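Local coordinates for C-domain type II peptide synthetase (Streptomyces globisporus, PDB 4ZNM), which belongs to the condensation-domain family of peptide synthetases, probably as a free-standing (type II) protein, with the fold of the CoA-dependent acyltransferase clan, at residues A[100-113]-A[138-150]. Residues are numbered along the deposited sequence; the frame is centred on the assembly and turned at random.
Sequences LEVRDLGDVDESER and RAVLGRFDQKDAV
Arg113 lies along Phe144, its CG 3.6 Å from the ring centroid and close to the ring normal, a CH-pi contact over one face. The two side chains run past each other in opposite directions, and with Arg113 CG anti to the carbonyl carbon (chi1 -72°) and the chain extended to NE, the guanidinium ends nearly parallel to the ring, above Phe144 CB. Carboxylates hold its edge. Arg113 NH1 gives a fairly straight bond to the anti lone pair of Asp148 OD2 at 2.8 Å, in the guanidinium plane. NH1 and NH2 both grip Asp145 OD2, which they meet from one face of a carboxylate turned 70° to the guanidinium. Arg113 NE donates to Val108 O at 2.6 Å and NH2 reaches Asp107 OD1 in a salt bridge, so the rotation of the group is well fixed. The guanidinium charge they share probably offsets the repulsion between the nearby carboxylates of Asp107 and Asp145. Asp145 is itself set by an Asx turn, OD1 accepting from Lys147 N, while Arg53 of strand 47-55 gives Asp148 OD2 a second cationic partner.

Leu105 fits against Gly142, CG 3.7 Å from its CA, and CD1 reaches Phe144 CE1. Here the parallel pairing of 101-104 with 138-143 ends: it starts with Glu101 N to Ala139 O and finishes with Leu105 N to Arg143 O, 2.9 Å and bent to 144°. Beyond it a water bridges Gly106 N to Phe144 O.

The contact closes a beta-alpha-beta unit in which helix 110-125 links the two parallel strands. Val140 and Arg103 face that helix at Leu120, whereas Leu100, Val102 and Ala139 pack against helix 60-73 on the other face; strand 101-104 forms one edge of the mixed sheet, which continues inward from 138-143 to the antiparallel strand 148-156.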
loop_
_atom_site.group_PDB
_atom_site.type_symbol
_atom_site.label_atom_id
_atom_site.label_comp_id
_atom_site.label_asym_id
_atom_site.label_seq_id
_atom_site.Cartn_x
_atom_site.Cartn_y
_atom_site.Cartn_z
ATOM N N LEU A 100 24.530 5.170 1.854
ATOM C CA LEU A 100 23.867 5.553 0.610
ATOM C C LEU A 100 24.601 4.906 -0.525
ATOM O O LEU A 100 25.831 4.944 -0.577
ATOM C CB LEU A 100 23.822 7.063 0.445
ATOM C CG LEU A 100 23.318 7.577 -0.909
ATOM C CD1 LEU A 100 21.852 7.231 -1.151
ATOM C CD2 LEU A 100 23.567 9.098 -1.013
ATOM N N GLU A 101 23.852 4.242 -1.398
ATOM C CA GLU A 101 24.436 3.710 -2.621
ATOM C C GLU A 101 24.146 4.690 -3.770
ATOM O O GLU A 101 23.023 5.171 -3.899
ATOM C CB GLU A 101 23.886 2.329 -2.956
ATOM C CG GLU A 101 24.451 1.810 -4.282
ATOM C CD GLU A 101 23.832 0.454 -4.694
ATOM O OE1 GLU A 101 22.987 -0.073 -3.927
ATOM O OE2 GLU A 101 24.198 -0.061 -5.784
ATOM N N VAL A 102 25.157 4.967 -4.594
ATOM C CA VAL A 102 24.982 5.844 -5.753
ATOM C C VAL A 102 25.374 5.104 -7.024
ATOM O O VAL A 102 26.365 4.380 -7.046
ATOM C CB VAL A 102 25.808 7.143 -5.629
ATOM C CG1 VAL A 102 25.467 8.109 -6.769
ATOM C CG2 VAL A 102 25.528 7.842 -4.308
ATOM N N ARG A 103 24.610 5.328 -8.094
ATOM C CA ARG A 103 24.927 4.758 -9.376
ATOM C C ARG A 103 24.898 5.844 -10.427
ATOM O O ARG A 103 24.071 6.771 -10.371
ATOM C CB ARG A 103 23.959 3.689 -9.771
ATOM C CG ARG A 103 23.870 2.598 -8.779
ATOM C CD ARG A 103 23.026 1.555 -9.335
ATOM N NE ARG A 103 22.714 0.604 -8.304
ATOM C CZ ARG A 103 22.041 -0.505 -8.532
ATOM N NH1 ARG A 103 21.672 -0.799 -9.788
ATOM N NH2 ARG A 103 21.777 -1.310 -7.509
ATOM N N ASP A 104 25.789 5.708 -11.390
ATOM C CA ASP A 104 25.830 6.623 -12.526
ATOM C C ASP A 104 24.952 5.976 -13.623
ATOM O O ASP A 104 25.384 5.042 -14.295
ATOM C CB ASP A 104 27.268 6.837 -12.988
ATOM C CG ASP A 104 28.136 7.634 -11.969
ATOM O OD1 ASP A 104 27.588 8.426 -11.150
ATOM O OD2 ASP A 104 29.390 7.480 -12.014
ATOM N N LEU A 105 23.711 6.423 -13.760
ATOM C CA LEU A 105 22.757 5.833 -14.741
ATOM C C LEU A 105 23.000 6.273 -16.200
ATOM O O LEU A 105 22.549 5.624 -17.138
ATOM C CB LEU A 105 21.327 6.179 -14.364
ATOM C CG LEU A 105 20.821 5.651 -13.022
ATOM C CD1 LEU A 105 19.317 5.918 -12.941
ATOM C CD2 LEU A 105 21.097 4.168 -12.852
ATOM N N GLY A 106 23.699 7.381 -16.385
ATOM C CA GLY A 106 24.114 7.797 -17.703
ATOM C C GLY A 106 23.465 9.091 -18.135
ATOM O O GLY A 106 22.329 9.368 -17.804
ATOM N N ASP A 107 24.199 9.890 -18.890
ATOM C CA ASP A 107 23.659 11.150 -19.403
ATOM C C ASP A 107 22.879 10.866 -20.678
ATOM O O ASP A 107 23.403 11.034 -21.763
ATOM C CB ASP A 107 24.783 12.150 -19.672
ATOM C CG ASP A 107 24.267 13.551 -20.003
ATOM O OD1 ASP A 107 23.082 13.685 -20.377
ATOM O OD2 ASP A 107 25.058 14.516 -19.903
ATOM N N VAL A 108 21.629 10.438 -20.542
ATOM C CA VAL A 108 20.852 10.011 -21.704
ATOM C C VAL A 108 19.629 10.910 -21.922
ATOM O O VAL A 108 19.302 11.740 -21.081
ATOM C CB VAL A 108 20.431 8.544 -21.551
ATOM C CG1 VAL A 108 21.642 7.625 -21.626
ATOM C CG2 VAL A 108 19.665 8.329 -20.224
ATOM N N ASP A 109 18.950 10.736 -23.049
ATOM C CA ASP A 109 17.822 11.613 -23.408
ATOM C C ASP A 109 16.617 11.331 -22.491
ATOM O O ASP A 109 16.571 10.293 -21.806
ATOM C CB ASP A 109 17.474 11.450 -24.901
ATOM C CG ASP A 109 16.984 10.058 -25.252
ATOM O OD1 ASP A 109 16.183 9.489 -24.481
ATOM O OD2 ASP A 109 17.387 9.542 -26.320
ATOM N N GLU A 110 15.654 12.245 -22.445
ATOM C CA GLU A 110 14.621 12.198 -21.398
ATOM C C GLU A 110 13.871 10.871 -21.334
ATOM O O GLU A 110 13.688 10.298 -20.239
ATOM C CB GLU A 110 13.616 13.342 -21.590
ATOM C CG GLU A 110 12.429 13.326 -20.580
ATOM C CD GLU A 110 12.884 13.313 -19.113
ATOM O OE1 GLU A 110 14.034 13.732 -18.855
ATOM O OE2 GLU A 110 12.107 12.878 -18.217
ATOM N N SER A 111 13.404 10.366 -22.475
ATOM C CA SER A 111 12.634 9.115 -22.436
ATOM C C SER A 111 13.498 7.972 -21.866
ATOM O O SER A 111 13.011 7.085 -21.162
ATOM C CB SER A 111 12.091 8.733 -23.810
ATOM O OG SER A 111 13.129 8.464 -24.727
ATOM N N GLU A 112 14.786 7.989 -22.155
ATOM C CA GLU A 112 15.633 6.937 -21.636
ATOM C C GLU A 112 15.816 7.087 -20.114
ATOM O O GLU A 112 16.000 6.082 -19.414
ATOM C CB GLU A 112 16.975 6.940 -22.356
ATOM C CG GLU A 112 17.888 5.772 -21.990
ATOM C CD GLU A 112 17.297 4.418 -22.366
ATOM O OE1 GLU A 112 16.432 4.359 -23.272
ATOM O OE2 GLU A 112 17.694 3.412 -21.741
ATOM N N ARG A 113 15.736 8.323 -19.611
ATOM C CA ARG A 113 15.809 8.602 -18.164
ATOM C C ARG A 113 14.618 8.065 -17.347
ATOM O O ARG A 113 14.800 7.517 -16.252
ATOM C CB ARG A 113 15.947 10.110 -17.934
ATOM C CG ARG A 113 17.346 10.618 -18.344
ATOM C CD ARG A 113 17.655 12.030 -17.939
ATOM N NE ARG A 113 18.851 12.490 -18.665
ATOM C CZ ARG A 113 19.590 13.531 -18.310
ATOM N NH1 ARG A 113 19.237 14.275 -17.269
ATOM N NH2 ARG A 113 20.686 13.836 -18.998
ATOM N N ARG A 138 16.738 1.690 3.314
ATOM C CA ARG A 138 17.908 1.927 2.476
ATOM C C ARG A 138 17.581 2.911 1.373
ATOM O O ARG A 138 16.415 3.094 1.022
ATOM C CB ARG A 138 18.408 0.657 1.831
ATOM C CG ARG A 138 18.998 -0.329 2.792
ATOM C CD ARG A 138 19.805 -1.417 2.069
ATOM N NE ARG A 138 18.963 -2.442 1.446
ATOM C CZ ARG A 138 18.630 -2.487 0.157
ATOM N NH1 ARG A 138 17.871 -3.502 -0.282
ATOM N NH2 ARG A 138 19.059 -1.538 -0.693
ATOM N N ALA A 139 18.628 3.481 0.788
ATOM C CA ALA A 139 18.469 4.415 -0.315
ATOM C C ALA A 139 19.478 4.146 -1.408
ATOM O O ALA A 139 20.666 3.859 -1.148
ATOM C CB ALA A 139 18.622 5.821 0.168
ATOM N N VAL A 140 18.998 4.276 -2.631
ATOM C CA VAL A 140 19.831 4.154 -3.804
ATOM C C VAL A 140 19.574 5.419 -4.656
ATOM O O VAL A 140 18.448 5.701 -5.042
ATOM C CB VAL A 140 19.518 2.877 -4.582
ATOM C CG1 VAL A 140 20.393 2.767 -5.799
ATOM C CG2 VAL A 140 19.691 1.654 -3.684
ATOM N N LEU A 141 20.636 6.162 -4.938
ATOM C CA LEU A 141 20.545 7.342 -5.785
ATOM C C LEU A 141 21.121 7.052 -7.173
ATOM O O LEU A 141 22.307 6.731 -7.306
ATOM C CB LEU A 141 21.283 8.499 -5.115
ATOM C CG LEU A 141 21.233 9.813 -5.905
ATOM C CD1 LEU A 141 19.844 10.427 -5.858
ATOM C CD2 LEU A 141 22.266 10.750 -5.355
ATOM N N GLY A 142 20.262 7.105 -8.193
ATOM C CA GLY A 142 20.714 6.977 -9.565
ATOM C C GLY A 142 20.862 8.333 -10.237
ATOM O O GLY A 142 19.876 9.015 -10.461
ATOM N N ARG A 143 22.081 8.736 -10.566
ATOM C CA ARG A 143 22.283 10.086 -11.137
ATOM C C ARG A 143 22.441 10.000 -12.615
ATOM O O ARG A 143 23.207 9.195 -13.108
ATOM C CB ARG A 143 23.492 10.748 -10.521
ATOM C CG ARG A 143 23.442 10.777 -8.996
ATOM C CD ARG A 143 24.539 11.651 -8.424
ATOM N NE ARG A 143 24.239 13.049 -8.628
ATOM C CZ ARG A 143 24.983 14.055 -8.177
ATOM N NH1 ARG A 143 26.087 13.825 -7.470
ATOM N NH2 ARG A 143 24.622 15.297 -8.440
ATOM N N PHE A 144 21.739 10.854 -13.338
ATOM C CA PHE A 144 21.978 10.994 -14.765
ATOM C C PHE A 144 23.106 11.965 -15.081
ATOM O O PHE A 144 23.942 11.714 -15.959
ATOM C CB PHE A 144 20.704 11.453 -15.445
ATOM C CG PHE A 144 19.549 10.510 -15.223
ATOM C CD1 PHE A 144 19.507 9.279 -15.858
ATOM C CD2 PHE A 144 18.510 10.858 -14.385
ATOM C CE1 PHE A 144 18.431 8.418 -15.660
ATOM C CE2 PHE A 144 17.444 10.007 -14.199
ATOM C CZ PHE A 144 17.410 8.784 -14.832
ATOM N N ASP A 145 23.084 13.097 -14.403
ATOM C CA ASP A 145 24.081 14.151 -14.609
ATOM C C ASP A 145 24.066 14.972 -13.327
ATOM O O ASP A 145 23.466 14.537 -12.324
ATOM C CB ASP A 145 23.795 14.968 -15.874
ATOM C CG ASP A 145 22.450 15.687 -15.838
ATOM O OD1 ASP A 145 22.035 16.102 -14.735
ATOM O OD2 ASP A 145 21.819 15.864 -16.915
ATOM N N GLN A 146 24.750 16.108 -13.316
ATOM C CA GLN A 146 25.000 16.828 -12.064
ATOM C C GLN A 146 23.726 17.488 -11.521
ATOM O O GLN A 146 23.711 17.983 -10.390
ATOM C CB GLN A 146 26.112 17.875 -12.260
ATOM C CG GLN A 146 27.515 17.272 -12.333
ATOM C CD GLN A 146 27.923 16.599 -11.020
ATOM O OE1 GLN A 146 28.074 17.250 -9.988
ATOM N NE2 GLN A 146 28.059 15.289 -11.052
ATOM N N LYS A 147 22.652 17.484 -12.299
ATOM C CA LYS A 147 21.421 18.153 -11.847
ATOM C C LYS A 147 20.136 17.335 -12.036
ATOM O O LYS A 147 19.035 17.833 -11.741
ATOM C CB LYS A 147 21.270 19.509 -12.574
ATOM C CG LYS A 147 21.243 19.401 -14.079
ATOM C CD LYS A 147 21.180 20.775 -14.751
ATOM C CE LYS A 147 21.222 20.653 -16.265
ATOM N NZ LYS A 147 22.487 20.030 -16.740
ATOM N N ASP A 148 20.260 16.090 -12.507
ATOM C CA ASP A 148 19.091 15.203 -12.620
ATOM C C ASP A 148 19.369 13.804 -12.048
ATOM O O ASP A 148 20.406 13.227 -12.330
ATOM C CB ASP A 148 18.697 15.142 -14.086
ATOM C CG ASP A 148 17.329 14.525 -14.326
ATOM O OD1 ASP A 148 16.536 14.330 -13.372
ATOM O OD2 ASP A 148 17.051 14.255 -15.515
ATOM N N ALA A 149 18.449 13.265 -11.237
ATOM C CA ALA A 149 18.662 11.970 -10.585
ATOM C C ALA A 149 17.324 11.361 -10.195
ATOM O O ALA A 149 16.292 12.054 -10.193
ATOM C CB ALA A 149 19.525 12.115 -9.342
ATOM N N VAL A 150 17.366 10.069 -9.895
ATOM C CA VAL A 150 16.247 9.346 -9.320
ATOM C C VAL A 150 16.673 8.793 -7.949
ATOM O O VAL A 150 17.677 8.106 -7.854
ATOM C CB VAL A 150 15.798 8.201 -10.251
ATOM C CG1 VAL A 150 14.667 7.362 -9.584
ATOM C CG2 VAL A 150 15.329 8.758 -11.547
HETATM O O HOH W 1 26.462 10.285 -12.708
HETATM O O HOH W 2 25.419 9.464 -15.253
#